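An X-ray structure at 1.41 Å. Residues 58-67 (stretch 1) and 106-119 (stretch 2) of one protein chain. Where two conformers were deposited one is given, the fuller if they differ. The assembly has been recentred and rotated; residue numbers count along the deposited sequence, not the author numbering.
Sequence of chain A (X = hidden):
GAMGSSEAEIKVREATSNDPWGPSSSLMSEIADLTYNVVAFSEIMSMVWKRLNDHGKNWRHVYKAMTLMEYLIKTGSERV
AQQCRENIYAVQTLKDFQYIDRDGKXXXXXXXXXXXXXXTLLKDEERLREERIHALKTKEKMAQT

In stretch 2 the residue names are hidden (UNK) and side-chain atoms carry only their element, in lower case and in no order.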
ATOM      1  N   ASN A  58       4.796  -7.346 -13.543  1.00  9.15           N
ATOM      2  CA  ASN A  58       4.523  -7.314 -12.100  1.00  8.51           C
ATOM      3  C   ASN A  58       3.782  -6.049 -11.681  1.00  7.10           C
ATOM      4  O   ASN A  58       3.761  -5.694 -10.508  1.00  7.74           O
ATOM      5  CB  ASN A  58       5.822  -7.431 -11.318  1.00 10.01           C
ATOM      6  CG  ASN A  58       6.407  -8.818 -11.375  1.00 10.72           C
ATOM      7  OD1 ASN A  58       5.717  -9.820 -11.153  1.00 11.27           O
ATOM      8  ND2 ASN A  58       7.683  -8.891 -11.702  1.00 14.44           N
ATOM      9  N   TRP A  59       3.136  -5.383 -12.629  1.00  8.97           N
ATOM     10  CA  TRP A  59       2.390  -4.154 -12.353  1.00  8.24           C
ATOM     11  C   TRP A  59       1.365  -4.284 -11.224  1.00  7.84           C
ATOM     12  O   TRP A  59       1.128  -3.311 -10.473  1.00  7.98           O
ATOM     13  CB  TRP A  59       1.681  -3.652 -13.603  1.00 10.05           C
ATOM     14  CG  TRP A  59       0.536  -4.517 -14.014  1.00  9.33           C
ATOM     15  CD1 TRP A  59       0.572  -5.591 -14.871  1.00 12.36           C
ATOM     16  CD2 TRP A  59      -0.827  -4.379 -13.602  1.00 10.89           C
ATOM     17  NE1 TRP A  59      -0.679  -6.132 -14.989  1.00 12.56           N
ATOM     18  CE2 TRP A  59      -1.560  -5.401 -14.236  1.00 13.24           C
ATOM     19  CE3 TRP A  59      -1.503  -3.483 -12.760  1.00 11.06           C
ATOM     20  CZ2 TRP A  59      -2.932  -5.564 -14.047  1.00 16.07           C
ATOM     21  CZ3 TRP A  59      -2.866  -3.649 -12.574  1.00 14.73           C
ATOM     22  CH2 TRP A  59      -3.567  -4.673 -13.222  1.00 14.90           C
ATOM     23  N   ARG A  60       0.755  -5.460 -11.057  1.00  7.65           N
ATOM     24  CA  ARG A  60      -0.281  -5.589 -10.038  1.00  8.43           C
ATOM     25  C   ARG A  60       0.345  -5.526  -8.628  1.00  7.59           C
ATOM     26  O   ARG A  60      -0.323  -5.149  -7.680  1.00  8.99           O
ATOM     27  CB  ARG A  60      -1.102  -6.865 -10.196  1.00 11.60           C
ATOM     28  CG  ARG A  60      -2.508  -6.673  -9.652  1.00 18.87           C
ATOM     29  CD  ARG A  60      -3.300  -7.963  -9.640  1.00 18.39           C
ATOM     30  NE  ARG A  60      -3.342  -8.571 -10.966  1.00 21.72           N
ATOM     31  CZ  ARG A  60      -4.284  -8.343 -11.872  1.00 25.19           C
ATOM     32  NH1 ARG A  60      -5.287  -7.513 -11.611  1.00 23.67           N
ATOM     33  NH2 ARG A  60      -4.221  -8.954 -13.051  1.00 29.45           N
ATOM     34  N   HIS A  61       1.627  -5.862  -8.496  1.00  7.39           N
ATOM     35  CA  HIS A  61       2.345  -5.647  -7.236  1.00  6.12           C
ATOM     36  C   HIS A  61       2.237  -4.186  -6.881  1.00  6.22           C
ATOM     37  O   HIS A  61       2.006  -3.842  -5.725  1.00  7.31           O
ATOM     38  CB  HIS A  61       3.840  -5.968  -7.370  1.00  6.14           C
ATOM     39  CG  HIS A  61       4.162  -7.429  -7.401  1.00  6.46           C
ATOM     40  ND1 HIS A  61       5.449  -7.891  -7.572  1.00  7.89           N
ATOM     41  CD2 HIS A  61       3.372  -8.525  -7.299  1.00  7.71           C
ATOM     42  CE1 HIS A  61       5.443  -9.214  -7.557  1.00 11.13           C
ATOM     43  NE2 HIS A  61       4.203  -9.621  -7.371  1.00 12.51           N
ATOM     44  N   VAL A  62       2.411  -3.320  -7.873  1.00  6.08           N
ATOM     45  CA  VAL A  62       2.470  -1.880  -7.622  1.00  6.88           C
ATOM     46  C   VAL A  62       1.065  -1.374  -7.309  1.00  7.41           C
ATOM     47  O   VAL A  62       0.838  -0.638  -6.341  1.00  6.09           O
ATOM     48  CB  VAL A  62       3.011  -1.119  -8.878  1.00  7.12           C
ATOM     49  CG1 VAL A  62       3.099   0.391  -8.602  1.00  5.79           C
ATOM     50  CG2 VAL A  62       4.370  -1.650  -9.317  1.00  7.40           C
ATOM     51  N   TYR A  63       0.095  -1.790  -8.113  1.00  6.00           N
ATOM     52  CA  TYR A  63      -1.292  -1.377  -7.909  1.00  4.51           C
ATOM     53  C   TYR A  63      -1.804  -1.806  -6.524  1.00  6.98           C
ATOM     54  O   TYR A  63      -2.314  -0.982  -5.753  1.00  6.09           O
ATOM     55  CB  TYR A  63      -2.143  -1.985  -9.019  1.00  7.76           C
ATOM     56  CG  TYR A  63      -3.577  -1.530  -9.027  1.00  8.82           C
ATOM     57  CD1 TYR A  63      -3.930  -0.282  -9.515  1.00  8.15           C
ATOM     58  CD2 TYR A  63      -4.586  -2.359  -8.549  1.00 11.63           C
ATOM     59  CE1 TYR A  63      -5.248   0.129  -9.538  1.00 10.93           C
ATOM     60  CE2 TYR A  63      -5.898  -1.954  -8.562  1.00 18.85           C
ATOM     61  CZ  TYR A  63      -6.223  -0.708  -9.057  1.00 14.61           C
ATOM     62  OH  TYR A  63      -7.544  -0.313  -9.075  1.00 19.86           O
ATOM     63  N   LYS A  64      -1.630  -3.088  -6.186  1.00  5.89           N
ATOM     64  CA  LYS A  64      -2.100  -3.612  -4.898  1.00  7.26           C
ATOM     65  C   LYS A  64      -1.312  -3.049  -3.699  1.00  6.00           C
ATOM     66  O   LYS A  64      -1.881  -2.833  -2.621  1.00  7.81           O
ATOM     67  CB  LYS A  64      -2.107  -5.144  -4.915  1.00  8.03           C
ATOM     68  CG  LYS A  64      -3.198  -5.699  -5.840  1.00  8.65           C
ATOM     69  CD  LYS A  64      -3.102  -7.201  -6.132  1.00 11.91           C
ATOM     70  CE  LYS A  64      -3.533  -8.017  -4.924  1.00 14.63           C
ATOM     71  NZ  LYS A  64      -3.411  -9.475  -5.225  1.00 14.74           N
ATOM     72  N   ALA A  65      -0.029  -2.779  -3.888  1.00  5.84           N
ATOM     73  CA  ALA A  65       0.755  -2.122  -2.839  1.00  5.45           C
ATOM     74  C   ALA A  65       0.218  -0.730  -2.580  1.00  6.25           C
ATOM     75  O   ALA A  65       0.239  -0.278  -1.425  1.00  6.36           O
ATOM     76  CB  ALA A  65       2.240  -2.081  -3.195  1.00  6.65           C
ATOM     77  N   MET A  66      -0.343  -0.063  -3.592  1.00  5.65           N
ATOM     78  CA  MET A  66      -0.879   1.284  -3.351  1.00  5.70           C
ATOM     79  C   MET A  66      -2.209   1.150  -2.606  1.00  7.41           C
ATOM     80  O   MET A  66      -2.500   1.947  -1.708  1.00  8.30           O
ATOM     81  CB  MET A  66      -1.090   2.085  -4.636  1.00  6.73           C
ATOM     82  CG  MET A  66       0.184   2.687  -5.190  1.00  5.72           C
ATOM     83  SD  MET A  66      -0.120   3.870  -6.515  1.00  9.10           S
ATOM     84  CE  MET A  66      -0.547   2.684  -7.784  1.00  7.89           C
ATOM     85  N   THR A  67      -3.007   0.135  -2.933  1.00  6.34           N
ATOM     86  CA  THR A  67      -4.238  -0.119  -2.188  1.00  6.95           C
ATOM     87  C   THR A  67      -3.910  -0.409  -0.729  1.00  7.78           C
ATOM     88  O   THR A  67      -4.522   0.148   0.176  1.00  7.82           O
ATOM     89  CB  THR A  67      -4.991  -1.259  -2.799  1.00  7.07           C
ATOM     90  OG1 THR A  67      -5.340  -0.883  -4.136  1.00 11.65           O
ATOM     91  CG2 THR A  67      -6.261  -1.561  -1.999  1.00  9.62           C
ATOM     92  N   UNK A 106      -3.872  -1.264 -21.682  1.00 22.20           N
ATOM     93  CA  UNK A 106      -3.063  -0.354 -20.871  1.00 20.58           C
ATOM     94  C   UNK A 106      -3.338  -0.563 -19.386  1.00 14.95           C
ATOM     95  O   UNK A 106      -4.203   0.074 -18.814  1.00 16.52           O
ATOM     96  c   UNK A 106      -2.287   2.075 -20.704  1.00 15.97           C
ATOM     97  c   UNK A 106      -3.335   1.112 -21.268  1.00 17.32           C
ATOM     98  o   UNK A 106      -1.603   1.692 -19.732  1.00 14.76           O
ATOM     99  o   UNK A 106      -2.160   3.219 -21.192  1.00 15.95           O
ATOM    100  N   UNK A 107      -2.610  -1.475 -18.752  1.00 14.98           N
ATOM    101  CA  UNK A 107      -2.790  -1.694 -17.318  1.00 15.31           C
ATOM    102  C   UNK A 107      -2.172  -0.550 -16.526  1.00 13.62           C
ATOM    103  O   UNK A 107      -2.585  -0.268 -15.407  1.00 16.22           O
ATOM    104  c   UNK A 107      -2.849  -4.254 -17.600  1.00 17.72           C
ATOM    105  c   UNK A 107      -2.205  -3.043 -16.884  1.00 16.27           C
ATOM    106  n   UNK A 107      -4.923  -5.448 -17.876  1.00 29.19           N
ATOM    107  o   UNK A 107      -4.835  -3.856 -16.314  1.00 21.77           O
ATOM    108  c   UNK A 107      -4.292  -4.500 -17.203  1.00 19.79           C
ATOM    109  N   UNK A 108      -1.185   0.112 -17.116  1.00 11.71           N
ATOM    110  CA  UNK A 108      -0.529   1.234 -16.474  1.00 10.22           C
ATOM    111  C   UNK A 108      -1.484   2.355 -16.123  1.00 10.00           C
ATOM    112  O   UNK A 108      -1.286   3.025 -15.099  1.00 10.89           O
ATOM    113  N   UNK A 109      -2.536   2.564 -16.915  1.00  9.41           N
ATOM    114  CA  UNK A 109      -3.488   3.628 -16.600  1.00 11.93           C
ATOM    115  C   UNK A 109      -4.081   3.502 -15.185  1.00 13.42           C
ATOM    116  O   UNK A 109      -4.300   4.521 -14.520  1.00 12.13           O
ATOM    117  c   UNK A 109      -5.738   2.748 -17.360  1.00 17.52           C
ATOM    118  c   UNK A 109      -5.152   5.140 -17.723  1.00 15.94           C
ATOM    119  c   UNK A 109      -4.619   3.723 -17.655  1.00 13.18           C
ATOM    120  N   UNK A 110      -4.363   2.285 -14.729  1.00 13.06           N
ATOM    121  CA  UNK A 110      -4.871   2.090 -13.378  0.53 15.59           C
ATOM    122  C   UNK A 110      -3.843   2.496 -12.332  1.00 12.39           C
ATOM    123  O   UNK A 110      -4.182   3.087 -11.311  1.00 10.36           O
ATOM    124  c   UNK A 110      -5.197   0.611 -13.119  0.53 20.87           C
ATOM    125  o   UNK A 110      -7.207   0.302 -14.360  0.53 21.11           O
ATOM    126  c   UNK A 110      -6.029  -0.022 -14.208  0.53 18.81           C
ATOM    127  n   UNK A 110      -5.435  -0.963 -14.948  0.53 17.33           N
ATOM    128  N   UNK A 111      -2.576   2.179 -12.600  1.00  8.43           N
ATOM    129  CA  UNK A 111      -1.504   2.549 -11.686  1.00  8.91           C
ATOM    130  C   UNK A 111      -1.370   4.063 -11.613  1.00  8.06           C
ATOM    131  O   UNK A 111      -1.278   4.630 -10.526  1.00  7.71           O
ATOM    132  c   UNK A 111      -0.273   0.411 -11.994  1.00 14.56           C
ATOM    133  c   UNK A 111      -0.154   1.916 -12.091  1.00  8.42           C
ATOM    134  c   UNK A 111       0.977   2.414 -11.206  1.00 10.36           C
ATOM    135  N   UNK A 112      -1.415   4.739 -12.757  1.00  6.91           N
ATOM    136  CA  UNK A 112      -1.183   6.177 -12.793  1.00  6.83           C
ATOM    137  C   UNK A 112      -2.288   6.914 -12.073  1.00  7.35           C
ATOM    138  O   UNK A 112      -2.025   7.869 -11.331  1.00  7.43           O
ATOM    139  c   UNK A 112      -1.078   6.685 -14.241  1.00  8.66           C
ATOM    140  n   UNK A 112      -0.649   6.427 -17.386  1.00 11.45           N
ATOM    141  c   UNK A 112       0.147   6.130 -14.990  1.00  8.02           C
ATOM    142  n   UNK A 112      -1.542   5.199 -19.119  1.00 13.24           N
ATOM    143  c   UNK A 112      -0.602   5.364 -18.185  1.00 10.21           C
ATOM    144  c   UNK A 112       0.344   6.772 -16.360  1.00  9.93           C
ATOM    145  n   UNK A 112       0.364   4.461 -18.077  1.00 11.97           N
ATOM    146  N   UNK A 113      -3.524   6.466 -12.257  1.00  7.66           N
ATOM    147  CA  UNK A 113      -4.649   7.134 -11.610  1.00  8.36           C
ATOM    148  C   UNK A 113      -4.660   6.913 -10.096  1.00  7.40           C
ATOM    149  O   UNK A 113      -4.894   7.856  -9.344  1.00  8.90           O
ATOM    150  c   UNK A 113      -7.429   8.687 -11.730  1.00 14.42           C
ATOM    151  c   UNK A 113      -7.212   7.202 -11.536  1.00 11.15           C
ATOM    152  o   UNK A 113      -6.708   9.311 -12.533  1.00 21.54           O
ATOM    153  o   UNK A 113      -8.343   9.223 -11.061  1.00 20.58           O
ATOM    154  c   UNK A 113      -5.971   6.671 -12.234  1.00 10.19           C
ATOM    155  N   UNK A 114      -4.393   5.676  -9.656  1.00  7.62           N
ATOM    156  CA  UNK A 114      -4.320   5.375  -8.234  1.00  7.39           C
ATOM    157  C   UNK A 114      -3.200   6.191  -7.576  1.00  8.52           C
ATOM    158  O   UNK A 114      -3.390   6.729  -6.491  1.00  7.85           O
ATOM    159  n   UNK A 114      -6.526   1.800  -5.400  1.00 15.26           N
ATOM    160  c   UNK A 114      -4.151   3.440  -6.556  1.00 10.29           C
ATOM    161  c   UNK A 114      -4.217   1.917  -6.381  1.00 10.53           C
ATOM    162  c   UNK A 114      -5.636   1.404  -6.525  1.00 14.09           C
ATOM    163  c   UNK A 114      -4.162   3.866  -8.019  1.00  9.43           C
ATOM    164  N   UNK A 115      -2.047   6.308  -8.236  1.00  7.56           N
ATOM    165  CA  UNK A 115      -0.947   7.120  -7.737  1.00  8.05           C
ATOM    166  C   UNK A 115      -1.359   8.591  -7.612  1.00  8.38           C
ATOM    167  O   UNK A 115      -1.063   9.240  -6.622  1.00  8.26           O
ATOM    168  c   UNK A 115       0.275   6.990  -8.634  1.00 10.31           C
ATOM    169  N   UNK A 116      -2.024   9.127  -8.629  1.00  7.49           N
ATOM    170  CA  UNK A 116      -2.478  10.513  -8.602  1.00  8.31           C
ATOM    171  C   UNK A 116      -3.308  10.766  -7.349  1.00  8.55           C
ATOM    172  O   UNK A 116      -3.095  11.768  -6.625  1.00  8.58           O
ATOM    173  c   UNK A 116      -4.812  12.343 -11.130  1.00 20.42           C
ATOM    174  n   UNK A 116      -6.037  14.006 -12.467  1.00 39.51           N
ATOM    175  c   UNK A 116      -3.900  12.178  -9.925  1.00 14.91           C
ATOM    176  c   UNK A 116      -3.315  10.791  -9.847  1.00  9.32           C
ATOM    177  c   UNK A 116      -5.394  13.736 -11.159  1.00 31.73           C
ATOM    178  N   UNK A 117      -4.280   9.879  -7.100  1.00  7.29           N
ATOM    179  CA  UNK A 117      -5.164  10.047  -5.946  1.00  8.33           C
ATOM    180  C   UNK A 117      -4.444   9.896  -4.610  1.00  8.53           C
ATOM    181  O   UNK A 117      -4.766  10.596  -3.641  1.00 10.02           O
ATOM    182  c   UNK A 117      -7.156   9.239  -7.321  1.00  9.60           C
ATOM    183  c   UNK A 117      -7.757  10.608  -7.539  1.00 11.74           C
ATOM    184  o   UNK A 117      -7.910  11.409  -6.616  1.00 14.67           O
ATOM    185  c   UNK A 117      -6.365   9.097  -6.027  1.00  9.72           C
ATOM    186  n   UNK A 117      -8.174  10.855  -8.759  1.00 11.67           N
ATOM    187  N   UNK A 118      -3.476   8.990  -4.548  1.00  7.39           N
ATOM    188  CA  UNK A 118      -2.766   8.771  -3.308  1.00  7.64           C
ATOM    189  C   UNK A 118      -1.875   9.963  -2.996  1.00  8.54           C
ATOM    190  O   UNK A 118      -1.733  10.345  -1.847  1.00  9.72           O
ATOM    191  c   UNK A 118      -1.973   7.456  -3.378  1.00  8.69           C
ATOM    192  c   UNK A 118      -0.549   5.620  -2.410  1.00 11.21           C
ATOM    193  c   UNK A 118      -2.054   6.967  -0.961  1.00 12.33           C
ATOM    194  c   UNK A 118      -1.161   6.994  -2.172  1.00  9.35           C
ATOM    195  N   UNK A 119      -1.306  10.589  -4.020  1.00  7.45           N
ATOM    196  CA  UNK A 119      -0.460  11.746  -3.815  1.00  9.21           C
ATOM    197  C   UNK A 119      -1.301  12.920  -3.295  1.00 11.06           C
ATOM    198  O   UNK A 119      -0.889  13.594  -2.349  1.00 10.49           O
ATOM    199  c   UNK A 119       0.255  12.168  -5.119  1.00  9.57           C
ATOM    200  c   UNK A 119       0.899  13.536  -4.950  1.00 13.01           C
ATOM    201  c   UNK A 119       1.318  11.135  -5.514  1.00 11.48           C
TER
HETATM  202  O   HOH W   1      -4.857   3.349  -3.267  1.00 14.31           O

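Position 106 carries two side-chain carbons, the second bearing two oxygens: a short carboxylate, so D106. It lies beyond reach of stretch 1 and serves its own helix, OD1 accepting from the N of position 109 at 3.1 Å, a capping bond that satisfies an amide left free at a helix start.

Position 107 has three carbons, the last with one oxygen and one nitrogen, the pattern of an amide and hence Q107. Its CB lies over the six-membered ring of W59, 3.8 Å from the centroid, and OE1 comes within 3.4 Å of W59 CZ2; an aliphatic stem suits an aromatic face.

Position 108 has no side-chain atoms and is G108, whose CA is the nearest to that of W59 in the register.

Position 109 shows three carbons, one carrying the other two: V109, exposed and remote from stretch 1; its part is played by the backbone N, the donor to D106.

Position 110 has two carbons, the second with one oxygen and one nitrogen, therefore N110. Its CB is 3.6 Å from Y63 CE1, while ND2 turns back to donate to Q107 O at 3.0 Å, a use well suited to a short amide.

Position 111 again has one carbon carrying two, V111. Its CG1 lies 3.9 Å from V62 CG1, and its CG2 4.2 Å from W59 CE3; a compact, branched side chain fits among V62, M66, Y63 and W59.

Position 112 runs through three carbons and a nitrogen to a carbon holding two more nitrogens, a guanidinium: R112. Its CA-to-CB bond points away from stretch 1, and the side chain forms a salt bridge with D106, NH2 to OD2 at 2.9 Å. A CB on G108 would clash with R112 NH1, so the bare glycine leaves room for this arm.

Position 113 has three carbons, the third with two oxygens, so E113, a carboxylate suited to its exposed site.

Position 114 is four carbons ending in nitrogen: K114. Its CE packs over the Y63 ring, 3.6 Å from the centroid, and its NZ donates a weak hydrogen bond to T67 OG1 at 3.2 Å. A long chain can combine greasy and charged contacts in this way.

Position 115, a single carbon, is A115; its CB is 3.8 Å from M66 SD, a small residue against a bulky sulfur.

Position 116, four carbons and a terminal nitrogen, is K116; its CA-to-CB bond points away from stretch 1, and a charged end suits this exposed site.

Position 117, three carbons with a terminal oxygen and nitrogen, is Q117, whose amide NE2 can donate to the carboxylate E113 OE2, at 2.8 Å.

Position 118 has four carbons forked at the second, L118; CD2 reaches M66 CG at 4.1 Å, an apolar contact fit for a buried site.

Position 119, one carbon carrying two, is V119, apolar as its burial favours, but clear of stretch 1.

The two helices run in similar directions, 25° apart, with axes approaching to 9.6 Å. V111 and M66 interlock as reciprocal knobs, M66 sitting among V111, K114, A115 and L118. Around this apolar centre, Q107 covers W59 and K114 covers Y63, while a water accepts from K114 NZ and donates a weak hydrogen bond to M66 O.

Stretch 2 (106-119) DQGVNVREKAKQLV
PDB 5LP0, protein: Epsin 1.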